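PDB 5YA6: flagellin B1 from Methanocaldococcus jannaschii DSM 2661, which forms the filament of the archaellum, the archaeal swimming organelle, as a structural subunit, and binds calcium at a conserved metal site. Local coordinates for the interface of chains A and B. Coordinates in Å, arbitrary orientation; residue numbers count along the deposited sequence, not the author numbering. Chains: chain A/B, Flagellin B1.

The interface of chains A and B. Residues chain A 55, 57, 137-139; chain B 141, 143, 149, 151.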
ATOM      1  N   ILE A  55      -5.728   2.298  -0.822  1.00 12.48           N
ATOM      2  CA  ILE A  55      -5.565   2.706  -2.199  1.00 11.54           C
ATOM      3  C   ILE A  55      -6.174   1.649  -3.126  1.00 10.85           C
ATOM      4  O   ILE A  55      -5.871   0.432  -2.992  1.00 11.96           O
ATOM      5  CB  ILE A  55      -4.100   2.809  -2.576  1.00 10.94           C
ATOM      6  CG1 ILE A  55      -3.314   3.818  -1.748  1.00 11.17           C
ATOM      7  CG2 ILE A  55      -3.962   3.175  -4.077  1.00 11.70           C
ATOM      8  CD1 ILE A  55      -1.795   3.612  -1.751  1.00 11.96           C
ATOM      9  N   ASP A  57      -7.645   1.680  -7.463  1.00 12.61           N
ATOM     10  CA  ASP A  57      -8.131   2.283  -8.744  1.00 13.95           C
ATOM     11  C   ASP A  57      -7.875   3.791  -8.808  1.00 13.77           C
ATOM     12  O   ASP A  57      -8.769   4.598  -9.203  1.00 14.14           O
ATOM     13  CB  ASP A  57      -9.589   1.981  -8.998  1.00 16.60           C
ATOM     14  CG  ASP A  57      -9.962   2.162 -10.475  1.00 17.87           C
ATOM     15  OD1 ASP A  57      -9.085   2.091 -11.375  1.00 19.69           O
ATOM     16  OD2 ASP A  57     -11.119   2.399 -10.694  1.00 22.57           O
ATOM     17  N   GLU A 137      -6.137  -4.735  -7.305  1.00 11.38           N
ATOM     18  CA  GLU A 137      -5.089  -4.538  -6.294  1.00 12.21           C
ATOM     19  C   GLU A 137      -5.607  -3.548  -5.225  1.00 11.20           C
ATOM     20  O   GLU A 137      -6.038  -2.457  -5.551  1.00 12.12           O
ATOM     21  CB  GLU A 137      -3.855  -3.909  -6.918  1.00 14.39           C
ATOM     22  CG  GLU A 137      -3.282  -4.618  -8.138  1.00 15.60           C
ATOM     23  CD  GLU A 137      -2.708  -5.959  -7.793  1.00 20.84           C
ATOM     24  OE1 GLU A 137      -2.242  -6.641  -8.748  1.00 27.46           O
ATOM     25  OE2 GLU A 137      -2.641  -6.311  -6.597  1.00 19.62           O
ATOM     26  N   VAL A 138      -5.497  -3.954  -3.961  1.00 11.40           N
ATOM     27  CA  VAL A 138      -5.823  -3.072  -2.836  1.00 10.13           C
ATOM     28  C   VAL A 138      -4.627  -3.062  -1.900  1.00  9.12           C
ATOM     29  O   VAL A 138      -4.112  -4.112  -1.512  1.00 10.45           O
ATOM     30  CB  VAL A 138      -7.093  -3.528  -2.131  1.00 10.68           C
ATOM     31  CG1 VAL A 138      -7.369  -2.636  -0.920  1.00 10.84           C
ATOM     32  CG2 VAL A 138      -8.292  -3.511  -3.111  1.00 11.35           C
ATOM     33  N   SER A 139      -4.173  -1.862  -1.551  1.00  9.76           N
ATOM     34  CA  SER A 139      -2.987  -1.680  -0.732  1.00 10.63           C
ATOM     35  C   SER A 139      -3.401  -0.734   0.397  1.00 10.81           C
ATOM     36  O   SER A 139      -4.233   0.148   0.232  1.00 13.19           O
ATOM     37  CB  SER A 139      -1.869  -1.007  -1.544  1.00 11.48           C
ATOM     38  OG  SER A 139      -1.630  -1.711  -2.697  1.00 13.98           O
TER
ATOM     39  N   GLN B 141       0.927   2.309  -4.844  1.00  9.55           N
ATOM     40  CA  GLN B 141       0.571   1.814  -6.143  1.00  9.46           C
ATOM     41  C   GLN B 141       0.982   2.918  -7.135  1.00  9.50           C
ATOM     42  O   GLN B 141       0.938   4.107  -6.823  1.00 10.33           O
ATOM     43  CB  GLN B 141      -0.937   1.541  -6.305  1.00  9.71           C
ATOM     44  CG  GLN B 141      -1.402   0.393  -5.349  1.00  9.86           C
ATOM     45  CD  GLN B 141      -2.849  -0.007  -5.630  1.00 10.82           C
ATOM     46  OE1 GLN B 141      -3.469   0.477  -6.570  1.00 11.22           O
ATOM     47  NE2 GLN B 141      -3.373  -0.965  -4.835  1.00  9.88           N
ATOM     48  N   GLN B 143      -0.252   4.080 -10.721  1.00 10.54           N
ATOM     49  CA  GLN B 143      -1.472   3.927 -11.464  1.00 10.96           C
ATOM     50  C   GLN B 143      -1.497   4.899 -12.685  1.00 12.18           C
ATOM     51  O   GLN B 143      -1.746   6.074 -12.541  1.00 12.33           O
ATOM     52  CB  GLN B 143      -2.627   4.269 -10.543  1.00 12.02           C
ATOM     53  CG  GLN B 143      -3.996   4.078 -11.228  1.00 11.99           C
ATOM     54  CD  GLN B 143      -4.282   2.680 -11.669  1.00 12.14           C
ATOM     55  OE1 GLN B 143      -4.546   1.772 -10.848  1.00 14.07           O
ATOM     56  NE2 GLN B 143      -4.207   2.461 -13.004  1.00 15.42           N
ATOM     57  N   PRO B 149      -2.405  -1.257 -12.046  1.00 13.08           N
ATOM     58  CA  PRO B 149      -1.261  -0.616 -11.401  1.00 12.22           C
ATOM     59  C   PRO B 149      -0.154  -1.531 -10.978  1.00 12.88           C
ATOM     60  O   PRO B 149      -0.381  -2.717 -10.653  1.00 13.20           O
ATOM     61  CB  PRO B 149      -1.892  -0.011 -10.127  1.00 13.08           C
ATOM     62  CG  PRO B 149      -2.965  -1.025  -9.784  1.00 13.13           C
ATOM     63  CD  PRO B 149      -3.535  -1.440 -11.088  1.00 13.78           C
ATOM     64  N   VAL B 151       2.417  -2.366  -7.873  1.00 10.58           N
ATOM     65  CA  VAL B 151       2.187  -2.399  -6.451  1.00 11.42           C
ATOM     66  C   VAL B 151       3.541  -2.357  -5.730  1.00 10.99           C
ATOM     67  O   VAL B 151       4.491  -3.130  -6.062  1.00 11.68           O
ATOM     68  CB  VAL B 151       1.489  -3.721  -6.024  1.00 12.82           C
ATOM     69  CG1 VAL B 151       1.420  -3.807  -4.505  1.00 14.33           C
ATOM     70  CG2 VAL B 151       0.109  -3.714  -6.663  1.00 13.31           C
TER
HETATM   71  O   HOH W   1      -5.872  -0.615  -7.516  1.00 11.30           O
HETATM   72  O   HOH W   2      -6.872   0.490 -11.663  1.00 23.80           O
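Strand 137-143 of chain A, extended at A:Glu137 through A:Ser139, faces the same strand of chain B, and B:Gln141 reaches across from it in the two-fold symmetric interface of the deposited pair; the structure alone does not show whether the filament uses it. The side chain of B:Gln141 runs straight out beyond CG (chi2 -173°), carrying its amide to chain A. NE2 of B:Gln141 donates to OG of A:Ser139 at 2.9 Å, a short hydroxyl suited to meeting an amide beside its strand, and to the backbone O of A:Glu137 at 3.1 Å. Both acceptors lie near the amide plane and so fix its rotation; both bonds are nearly straight, but NE2 stands above the carbonyl plane of A:Glu137, 80° out of it. Glutamine also accepts: OE1 of B:Gln141 lies 2.8 Å from water 1, which also meets A:Glu137 O and A:Asp57 N. A:Ile55, apolar and beta-branched, covers the amide's face, its CG2 methyl 3.7 Å from CD of B:Gln141. An alanine replacing B:Gln141 is likely to leave A:Ser139 OG and A:Glu137 O without their shared donor, water 1 short of a partner and a gap beneath A:Ile55. The chi2 bend (-67°) of A:Glu137 lays its CD 3.8 Å from CG2 of B:Val151, while its CG crosses CG of B:Pro149 at 4.0 Å, both partners offering compact apolar surface. The polar ends of B:Gln143 and A:Asp57 hold water 2, 2.8 Å from OE1 of B:Gln143 and 2.7 Å from carboxylate OD1 of A:Asp57.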